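Local coordinates for leucine aminopeptidase (PDB 5GNE), which probably acts as a zinc-dependent aminopeptidase of the M28 family, removing residues from the amino termini of peptides, at residues T45-L48 and Q49-P53; Q119-T122 and S123-N126; C15-E18 and Q19-K23. All coordinates share one frame; numbering follows the deposited sequence.

Contact 1 of 3, residues T45-L48 and Q49-P53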
ATOM      1  N   THR A  45      13.487   9.337 -14.507  1.00 56.75           N
ATOM      2  CA  THR A  45      13.193   8.207 -13.620  1.00 50.83           C
ATOM      3  C   THR A  45      14.445   7.786 -12.852  1.00 61.55           C
ATOM      4  O   THR A  45      14.385   7.542 -11.646  1.00 71.31           O
ATOM      5  CB  THR A  45      12.625   6.994 -14.382  1.00 56.29           C
ATOM      6  OG1 THR A  45      11.355   7.331 -14.965  1.00 54.68           O
ATOM      7  CG2 THR A  45      12.423   5.804 -13.432  1.00 48.29           C
ATOM      8  N   ASN A  46      15.583   7.726 -13.537  1.00 65.33           N
ATOM      9  CA  ASN A  46      16.818   7.281 -12.896  1.00 63.56           C
ATOM     10  C   ASN A  46      17.297   8.257 -11.843  1.00 65.77           C
ATOM     11  O   ASN A  46      17.850   7.850 -10.817  1.00 62.63           O
ATOM     12  CB  ASN A  46      17.916   7.043 -13.930  1.00 74.11           C
ATOM     13  CG  ASN A  46      17.711   5.750 -14.706  1.00 85.10           C
ATOM     14  OD1 ASN A  46      17.722   5.741 -15.936  1.00 91.92           O
ATOM     15  ND2 ASN A  46      17.500   4.654 -13.986  1.00 84.24           N
ATOM     16  N   THR A  47      17.116   9.549 -12.113  1.00 62.02           N
ATOM     17  CA  THR A  47      17.487  10.570 -11.143  1.00 56.87           C
ATOM     18  C   THR A  47      16.624  10.418  -9.903  1.00 47.59           C
ATOM     19  O   THR A  47      17.108  10.402  -8.772  1.00 43.88           O
ATOM     20  CB  THR A  47      17.309  11.983 -11.699  1.00 62.29           C
ATOM     21  OG1 THR A  47      17.995  12.087 -12.954  1.00 69.99           O
ATOM     22  CG2 THR A  47      17.864  13.018 -10.714  1.00 45.61           C
ATOM     23  N   LEU A  48      15.327  10.306 -10.124  1.00 45.20           N
ATOM     24  CA  LEU A  48      14.407  10.114  -9.022  1.00 47.24           C
ATOM     25  C   LEU A  48      14.829   8.931  -8.174  1.00 47.87           C
ATOM     26  O   LEU A  48      14.895   9.026  -6.952  1.00 50.62           O
ATOM     27  CB  LEU A  48      12.986   9.913  -9.539  1.00 45.91           C
ATOM     28  CG  LEU A  48      12.425  11.186 -10.186  1.00 41.74           C
ATOM     29  CD1 LEU A  48      11.150  10.897 -10.975  1.00 38.77           C
ATOM     30  CD2 LEU A  48      12.198  12.270  -9.137  1.00 37.39           C
ATOM     31  N   GLN A  49      15.215   7.839  -8.821  1.00 55.23           N
ATOM     32  CA  GLN A  49      15.505   6.627  -8.069  1.00 48.99           C
ATOM     33  C   GLN A  49      16.792   6.790  -7.304  1.00 48.56           C
ATOM     34  O   GLN A  49      16.925   6.355  -6.173  1.00 60.89           O
ATOM     35  CB  GLN A  49      15.605   5.417  -9.010  1.00 53.40           C
ATOM     36  CG  GLN A  49      14.274   4.849  -9.463  1.00 70.43           C
ATOM     37  CD  GLN A  49      13.213   4.861  -8.378  1.00 88.24           C
ATOM     38  OE1 GLN A  49      13.402   4.313  -7.293  1.00 99.08           O
ATOM     39  NE2 GLN A  49      12.083   5.497  -8.671  1.00 95.41           N
ATOM     40  N   LYS A  50      17.754   7.430  -7.934  1.00 52.19           N
ATOM     41  CA  LYS A  50      19.066   7.593  -7.340  1.00 53.27           C
ATOM     42  C   LYS A  50      19.063   8.585  -6.166  1.00 54.64           C
ATOM     43  O   LYS A  50      19.811   8.404  -5.202  1.00 54.37           O
ATOM     44  CB  LYS A  50      20.030   8.032  -8.448  1.00 60.90           C
ATOM     45  CG  LYS A  50      21.495   8.166  -8.097  1.00 69.28           C
ATOM     46  CD  LYS A  50      22.249   8.567  -9.377  1.00 82.59           C
ATOM     47  CE  LYS A  50      23.433   9.493  -9.108  1.00 93.77           C
ATOM     48  NZ  LYS A  50      23.956  10.108 -10.364  1.00 96.21           N
ATOM     49  N   MET A  51      18.199   9.605  -6.221  1.00 50.78           N
ATOM     50  CA  MET A  51      18.140  10.603  -5.156  1.00 42.26           C
ATOM     51  C   MET A  51      17.168  10.234  -4.044  1.00 43.90           C
ATOM     52  O   MET A  51      17.157  10.872  -2.992  1.00 43.35           O
ATOM     53  CB  MET A  51      17.772  11.974  -5.726  1.00 46.38           C
ATOM     54  CG  MET A  51      18.819  12.536  -6.708  1.00 61.20           C
ATOM     55  SD  MET A  51      20.510  12.561  -6.044  1.00 76.06           S
ATOM     56  CE  MET A  51      20.282  13.653  -4.657  1.00 54.66           C
ATOM     57  N   ARG A  52      16.376   9.186  -4.260  1.00 40.20           N
ATOM     58  CA  ARG A  52      15.340   8.803  -3.300  1.00 44.19           C
ATOM     59  C   ARG A  52      15.796   8.592  -1.831  1.00 51.39           C
ATOM     60  O   ARG A  52      15.103   9.031  -0.913  1.00 52.78           O
ATOM     61  CB  ARG A  52      14.605   7.557  -3.805  1.00 33.23           C
ATOM     62  CG  ARG A  52      13.410   7.189  -2.955  1.00 33.16           C
ATOM     63  CD  ARG A  52      12.546   6.171  -3.644  1.00 50.56           C
ATOM     64  NE  ARG A  52      11.442   5.734  -2.794  1.00 64.19           N
ATOM     65  CZ  ARG A  52      10.462   4.933  -3.207  1.00 66.85           C
ATOM     66  NH1 ARG A  52      10.436   4.508  -4.472  1.00 49.08           N
ATOM     67  NH2 ARG A  52       9.504   4.571  -2.360  1.00 71.12           N
ATOM     68  N   PRO A  53      16.938   7.924  -1.592  1.00 49.00           N
ATOM     69  CA  PRO A  53      17.398   7.799  -0.189  1.00 52.90           C
ATOM     70  C   PRO A  53      17.716   9.146   0.493  1.00 51.89           C
ATOM     71  O   PRO A  53      17.487   9.322   1.686  1.00 43.27           O
ATOM     72  CB  PRO A  53      18.685   6.970  -0.305  1.00 36.97           C
ATOM     73  CG  PRO A  53      18.593   6.285  -1.603  1.00 41.59           C
ATOM     74  CD  PRO A  53      17.850   7.233  -2.523  1.00 48.60           C
TER
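Thr47 and Met51, one helical turn apart, lie side by side and point the same way, with Thr47 CG2 4.1 Å from Met51 CG. The methyl of Thr47 takes part because it stands anti to the backbone N; its hydroxyl OG1 is turned back beside that N, where it makes a weak hydrogen bond to the carbonyl of Asn43. Met51 CG also rests 3.4 Å from Thr47 O, and bends at chi2 and chi3 then carry the sulfur and CE away from the turn. An unbranched, flexible methionine suits this margin, where its end can follow a neighbouring helix.

On another side of the helix, Gln49 CG reaches back over Thr45 O at 3.5 Å, while Thr45 OG1 is engaged by the carbonyl of Asp41. Three i to i+4 bonds hold the backbone: Gln49 N reaches Thr45 O at 3.0 Å, and the bonds from Lys50 N to Asn46 O and from Met51 N to Thr47 O are of the same kind and nearly the same length. Pro53 has no N-H to give, and the helix is kinked there.

Arg52, extended from CG to NE, leads away from the turn: its side chain touches His344, and NH1 forms a long, weak ion pair with Glu239, both zinc ligands, so helix 42-55 reaches the metal site, which would be consistent with an autoinhibitory role for this N-terminal part. Leu48, the buried residue of this turn, packs instead on Leu16 and Leu20 of helix 14-20, and Met51 meets Leu16 and Gln19 of that same helix.

Contact 2 of 3, residues Q119-T122 and S123-N126; sequences QHLT and SYIN
Between Gln119 and Asn126 the chain passes from helix 111-123 into the loop that follows: Tyr124 has a psi of 144°, which breaks the helical course and leads the chain toward helix 132-151. Two i to i+3 bonds span this passage. Ser123 N bonds to His120 O at 3.1 Å, arriving from above the carbonyl plane, and Tyr124 N makes a weak bond to Leu121 O.

Ser123 grips the carbonyl of His120 a second time, its OG lying 2.8 Å from His120 O on the same face as its N. OG sits between the backbone N and the carbonyl carbon (chi1 80°), which folds the short side chain back over the turn. Serine is small enough for that fold and polar enough to supply the second donor.

The rings of His120 and Tyr124 form an offset edge-to-face pair, the edge of Tyr124 toward the face of His120, with centroids 5.2 Å apart and planes at 79°. His120 NE2 also makes a weak hydrogen bond to Tyr124 OH at 3.1 Å, so the phenol serves both as an aromatic edge and as an acceptor. At the edge of the tyrosine ring, in its plane, Leu121 O approaches Tyr124 CD2 to 3.2 Å, and Leu121 CD2 touches CE2 of this ring at 4.1 Å.

Trp140 of helix 132-151 stacks on His120 and also meets Leu121 and Tyr124, while Leu121 packs on Ser206 and Ile209 of helix 202-221, joining this part of the chain to both neighbours.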
ATOM      1  N   GLN A 119       5.846 -16.986  -4.849  1.00 56.42           N
ATOM      2  CA  GLN A 119       6.515 -17.672  -5.948  1.00 62.46           C
ATOM      3  C   GLN A 119       5.928 -17.243  -7.287  1.00 58.44           C
ATOM      4  O   GLN A 119       6.666 -17.033  -8.238  1.00 67.51           O
ATOM      5  CB  GLN A 119       6.405 -19.196  -5.799  1.00 57.01           C
ATOM      6  CG  GLN A 119       7.201 -19.774  -4.650  1.00 57.10           C
ATOM      7  CD  GLN A 119       7.006 -21.270  -4.517  1.00 72.63           C
ATOM      8  OE1 GLN A 119       5.883 -21.751  -4.341  1.00 68.93           O
ATOM      9  NE2 GLN A 119       8.104 -22.019  -4.617  1.00 74.89           N
ATOM     10  N   HIS A 120       4.612 -17.058  -7.356  1.00 49.31           N
ATOM     11  CA  HIS A 120       4.013 -16.675  -8.625  1.00 50.65           C
ATOM     12  C   HIS A 120       4.397 -15.248  -9.037  1.00 58.45           C
ATOM     13  O   HIS A 120       4.842 -15.033 -10.166  1.00 63.93           O
ATOM     14  CB  HIS A 120       2.494 -16.816  -8.576  1.00 49.29           C
ATOM     15  CG  HIS A 120       1.816 -16.431  -9.858  1.00 64.87           C
ATOM     16  ND1 HIS A 120       1.805 -17.241 -10.974  1.00 61.35           N
ATOM     17  CD2 HIS A 120       1.151 -15.299 -10.207  1.00 64.83           C
ATOM     18  CE1 HIS A 120       1.151 -16.634 -11.951  1.00 64.07           C
ATOM     19  NE2 HIS A 120       0.739 -15.458 -11.509  1.00 65.26           N
ATOM     20  N   LEU A 121       4.245 -14.286  -8.132  1.00 51.64           N
ATOM     21  CA  LEU A 121       4.477 -12.876  -8.473  1.00 58.69           C
ATOM     22  C   LEU A 121       5.941 -12.609  -8.789  1.00 62.60           C
ATOM     23  O   LEU A 121       6.280 -11.764  -9.622  1.00 59.20           O
ATOM     24  CB  LEU A 121       4.038 -11.947  -7.339  1.00 49.51           C
ATOM     25  CG  LEU A 121       2.543 -11.995  -7.036  1.00 48.73           C
ATOM     26  CD1 LEU A 121       2.216 -11.171  -5.800  1.00 39.97           C
ATOM     27  CD2 LEU A 121       1.738 -11.551  -8.260  1.00 40.41           C
ATOM     28  N   THR A 122       6.800 -13.291  -8.049  1.00 57.73           N
ATOM     29  CA  THR A 122       8.220 -13.094  -8.179  1.00 63.47           C
ATOM     30  C   THR A 122       8.785 -13.841  -9.399  1.00 65.65           C
ATOM     31  O   THR A 122       9.943 -13.651  -9.763  1.00 56.87           O
ATOM     32  CB  THR A 122       8.924 -13.544  -6.902  1.00 67.58           C
ATOM     33  OG1 THR A 122      10.137 -12.804  -6.759  1.00 89.40           O
ATOM     34  CG2 THR A 122       9.234 -15.044  -6.954  1.00 57.29           C
ATOM     35  N   SER A 123       7.969 -14.683 -10.031  1.00 61.24           N
ATOM     36  CA  SER A 123       8.418 -15.396 -11.221  1.00 64.98           C
ATOM     37  C   SER A 123       8.313 -14.496 -12.459  1.00 65.01           C
ATOM     38  O   SER A 123       8.968 -14.751 -13.468  1.00 74.30           O
ATOM     39  CB  SER A 123       7.636 -16.696 -11.420  1.00 71.37           C
ATOM     40  OG  SER A 123       6.368 -16.456 -12.002  1.00 90.48           O
ATOM     41  N   TYR A 124       7.474 -13.461 -12.397  1.00 60.66           N
ATOM     42  CA  TYR A 124       7.430 -12.451 -13.466  1.00 65.03           C
ATOM     43  C   TYR A 124       8.782 -11.772 -13.605  1.00 62.23           C
ATOM     44  O   TYR A 124       9.483 -11.567 -12.613  1.00 67.91           O
ATOM     45  CB  TYR A 124       6.374 -11.378 -13.196  1.00 68.26           C
ATOM     46  CG  TYR A 124       4.936 -11.836 -13.250  1.00 65.54           C
ATOM     47  CD1 TYR A 124       4.315 -12.125 -14.465  1.00 58.81           C
ATOM     48  CD2 TYR A 124       4.187 -11.943 -12.083  1.00 70.42           C
ATOM     49  CE1 TYR A 124       2.983 -12.523 -14.506  1.00 61.98           C
ATOM     50  CE2 TYR A 124       2.865 -12.339 -12.110  1.00 66.44           C
ATOM     51  CZ  TYR A 124       2.264 -12.624 -13.318  1.00 66.13           C
ATOM     52  OH  TYR A 124       0.940 -13.019 -13.336  1.00 69.14           O
ATOM     53  N   ILE A 125       9.159 -11.439 -14.833  1.00 67.14           N
ATOM     54  CA  ILE A 125      10.404 -10.711 -15.059  1.00 73.93           C
ATOM     55  C   ILE A 125      10.392  -9.382 -14.277  1.00 66.44           C
ATOM     56  O   ILE A 125      11.364  -9.030 -13.601  1.00 69.99           O
ATOM     57  CB  ILE A 125      10.663 -10.469 -16.579  1.00 70.52           C
ATOM     58  CG1 ILE A 125      11.944  -9.655 -16.784  1.00 69.99           C
ATOM     59  CG2 ILE A 125       9.460  -9.813 -17.261  1.00 62.31           C
ATOM     60  CD1 ILE A 125      13.199 -10.375 -16.302  1.00 61.09           C
ATOM     61  N   ASN A 126       9.276  -8.667 -14.369  1.00 56.79           N
ATOM     62  CA  ASN A 126       8.974  -7.548 -13.491  1.00 47.52           C
ATOM     63  C   ASN A 126       7.458  -7.446 -13.432  1.00 50.85           C
ATOM     64  O   ASN A 126       6.773  -8.171 -14.145  1.00 63.07           O
ATOM     65  CB  ASN A 126       9.601  -6.248 -14.011  1.00 57.21           C
ATOM     66  CG  ASN A 126       9.107  -5.866 -15.419  1.00 56.84           C
ATOM     67  OD1 ASN A 126       7.903  -5.698 -15.641  1.00 50.31           O
ATOM     68  ND2 ASN A 126      10.038  -5.729 -16.367  1.00 52.56           N
TER

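Contact 3 of 3, residues C15-E18 and Q19-K23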
ATOM      1  N   CYS A  15      15.091  19.316  -2.094  1.00 38.76           N
ATOM      2  CA  CYS A  15      16.268  18.508  -2.365  1.00 39.07           C
ATOM      3  C   CYS A  15      16.229  17.908  -3.759  1.00 33.86           C
ATOM      4  O   CYS A  15      17.133  18.068  -4.558  1.00 52.91           O
ATOM      5  CB  CYS A  15      16.394  17.397  -1.312  1.00 39.53           C
ATOM      6  SG  CYS A  15      17.866  16.392  -1.449  1.00 67.03           S
ATOM      7  N   LEU A  16      15.159  17.204  -4.049  1.00 40.88           N
ATOM      8  CA  LEU A  16      14.988  16.589  -5.356  1.00 38.02           C
ATOM      9  C   LEU A  16      14.824  17.658  -6.443  1.00 37.25           C
ATOM     10  O   LEU A  16      15.316  17.497  -7.557  1.00 40.29           O
ATOM     11  CB  LEU A  16      13.785  15.672  -5.316  1.00 48.31           C
ATOM     12  CG  LEU A  16      13.613  14.572  -6.354  1.00 54.09           C
ATOM     13  CD1 LEU A  16      14.978  14.004  -6.685  1.00 43.50           C
ATOM     14  CD2 LEU A  16      12.677  13.515  -5.772  1.00 46.05           C
ATOM     15  N   TYR A  17      14.162  18.764  -6.121  1.00 39.18           N
ATOM     16  CA  TYR A  17      13.984  19.818  -7.121  1.00 41.45           C
ATOM     17  C   TYR A  17      15.310  20.308  -7.691  1.00 49.34           C
ATOM     18  O   TYR A  17      15.444  20.468  -8.907  1.00 46.02           O
ATOM     19  CB  TYR A  17      13.222  21.010  -6.561  1.00 40.92           C
ATOM     20  CG  TYR A  17      13.173  22.155  -7.548  1.00 41.48           C
ATOM     21  CD1 TYR A  17      12.508  22.012  -8.770  1.00 49.67           C
ATOM     22  CD2 TYR A  17      13.801  23.374  -7.282  1.00 42.66           C
ATOM     23  CE1 TYR A  17      12.459  23.055  -9.704  1.00 42.01           C
ATOM     24  CE2 TYR A  17      13.755  24.433  -8.215  1.00 44.15           C
ATOM     25  CZ  TYR A  17      13.082  24.258  -9.417  1.00 43.04           C
ATOM     26  OH  TYR A  17      13.016  25.285 -10.348  1.00 46.29           O
ATOM     27  N   GLU A  18      16.282  20.562  -6.814  1.00 49.74           N
ATOM     28  CA  GLU A  18      17.560  21.103  -7.265  1.00 51.31           C
ATOM     29  C   GLU A  18      18.264  20.147  -8.219  1.00 48.15           C
ATOM     30  O   GLU A  18      19.031  20.582  -9.074  1.00 56.69           O
ATOM     31  CB  GLU A  18      18.465  21.435  -6.076  1.00 39.99           C
ATOM     32  CG  GLU A  18      17.873  22.527  -5.198  1.00 42.18           C
ATOM     33  CD  GLU A  18      17.786  23.875  -5.912  1.00 50.66           C
ATOM     34  OE1 GLU A  18      18.657  24.156  -6.752  1.00 63.30           O
ATOM     35  OE2 GLU A  18      16.862  24.659  -5.627  1.00 52.23           O
ATOM     36  N   GLN A  19      17.990  18.852  -8.085  1.00 45.12           N
ATOM     37  CA  GLN A  19      18.494  17.856  -9.037  1.00 46.47           C
ATOM     38  C   GLN A  19      17.699  17.820 -10.357  1.00 56.39           C
ATOM     39  O   GLN A  19      18.116  17.179 -11.321  1.00 69.79           O
ATOM     40  CB  GLN A  19      18.469  16.452  -8.407  1.00 51.80           C
ATOM     41  CG  GLN A  19      19.309  16.293  -7.141  1.00 63.75           C
ATOM     42  CD  GLN A  19      20.728  16.771  -7.329  1.00 69.30           C
ATOM     43  OE1 GLN A  19      21.385  16.422  -8.311  1.00 74.62           O
ATOM     44  NE2 GLN A  19      21.188  17.628  -6.422  1.00 65.98           N
ATOM     45  N   LEU A  20      16.545  18.474 -10.399  1.00 48.71           N
ATOM     46  CA  LEU A  20      15.655  18.363 -11.558  1.00 52.28           C
ATOM     47  C   LEU A  20      15.401  19.695 -12.245  1.00 54.21           C
ATOM     48  O   LEU A  20      14.715  19.739 -13.272  1.00 60.57           O
ATOM     49  CB  LEU A  20      14.306  17.748 -11.161  1.00 49.41           C
ATOM     50  CG  LEU A  20      14.350  16.295 -10.717  1.00 46.94           C
ATOM     51  CD1 LEU A  20      13.003  15.885 -10.156  1.00 42.90           C
ATOM     52  CD2 LEU A  20      14.748  15.420 -11.877  1.00 46.44           C
ATOM     53  N   LYS A  21      15.860  20.766 -11.605  1.00 54.20           N
ATOM     54  CA  LYS A  21      15.648  22.154 -12.027  1.00 50.69           C
ATOM     55  C   LYS A  21      15.663  22.372 -13.527  1.00 56.73           C
ATOM     56  O   LYS A  21      14.752  22.964 -14.089  1.00 56.04           O
ATOM     57  CB  LYS A  21      16.732  23.040 -11.415  1.00 59.69           C
ATOM     58  CG  LYS A  21      16.226  24.170 -10.564  1.00 65.98           C
ATOM     59  CD  LYS A  21      17.323  25.202 -10.333  1.00 69.68           C
ATOM     60  CE  LYS A  21      18.611  24.558  -9.877  1.00 74.50           C
ATOM     61  NZ  LYS A  21      19.570  25.591  -9.390  1.00 85.98           N
ATOM     62  N   ASP A  22      16.738  21.920 -14.159  1.00 65.00           N
ATOM     63  CA  ASP A  22      16.992  22.229 -15.556  1.00 61.08           C
ATOM     64  C   ASP A  22      16.019  21.535 -16.490  1.00 56.44           C
ATOM     65  O   ASP A  22      15.884  21.936 -17.644  1.00 56.59           O
ATOM     66  CB  ASP A  22      18.449  21.920 -15.907  1.00 69.24           C
ATOM     67  CG  ASP A  22      19.422  22.874 -15.212  1.00 80.36           C
ATOM     68  OD1 ASP A  22      19.015  24.017 -14.899  1.00 78.19           O
ATOM     69  OD2 ASP A  22      20.577  22.483 -14.949  1.00 90.58           O
ATOM     70  N   LYS A  23      15.349  20.491 -16.011  1.00 58.53           N
ATOM     71  CA  LYS A  23      14.382  19.798 -16.855  1.00 57.16           C
ATOM     72  C   LYS A  23      12.932  20.073 -16.432  1.00 60.01           C
ATOM     73  O   LYS A  23      11.991  19.597 -17.058  1.00 65.82           O
ATOM     74  CB  LYS A  23      14.666  18.296 -16.871  1.00 59.53           C
ATOM     75  CG  LYS A  23      16.099  17.918 -17.255  1.00 66.20           C
ATOM     76  CD  LYS A  23      16.115  16.606 -18.044  1.00 84.16           C
ATOM     77  CE  LYS A  23      17.522  16.075 -18.348  1.00 85.75           C
ATOM     78  NZ  LYS A  23      17.522  14.575 -18.513  1.00 83.20           N
TER
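The side chains of Tyr17 and Lys21 cross at about a right angle, and Lys21 CG approaches the tyrosine ring obliquely, 3.3 Å from Tyr17 CZ and 3.4 Å from Tyr17 OH. Tyr17 CG is anti to its backbone nitrogen (chi1 174°), which swings the ring along the helix toward Lys21, and the aliphatic part of lysine suits the place because it can lie against an aromatic ring while its ammonium continues outward. A bend at chi3 of Lys21 helps bring its NZ to Glu18 OE1, 3.1 Å away, in a salt bridge with a weak hydrogen bond; both charged ends belong to exposed residues.

The backbone bonding is weak and irregular here. Tyr17 O receives Leu20 N at 2.7 Å, from above the carbonyl plane, and a weak bond from Lys21 N, while Gln19 N bonds weakly to Leu16 O. Leu16 CG lies 4.1 Å from Leu20 CD1, branched apolar groups fitted to a buried flank.

That flank faces helix 42-55, and the Cys15–Cys55 disulfide ties the two helices covalently. Tyr17 lies against strands 25-29 and 33-38, so helix 14-20 is packed against the small antiparallel sheet.

Contacts 1 and 3 belong to one unit: helices 42-55 and 14-20 lie together and share an apolar interface, so each contact turns one flank toward the other. Contact 2 stands apart, its centre about 24 Å from the centre of contact 1 and about 34 Å from that of contact 3, among the helices beside the large mixed sheet. Contacts 1 and 2 are at the surface, with one buried residue each, whereas contact 3 is partly buried. Their chemistry differs accordingly: regular helical bonding within contact 1, an aromatic pair and a doubly used carbonyl where helix gives way to loop in contact 2, and a surface salt bridge beside a buried ring in contact 3.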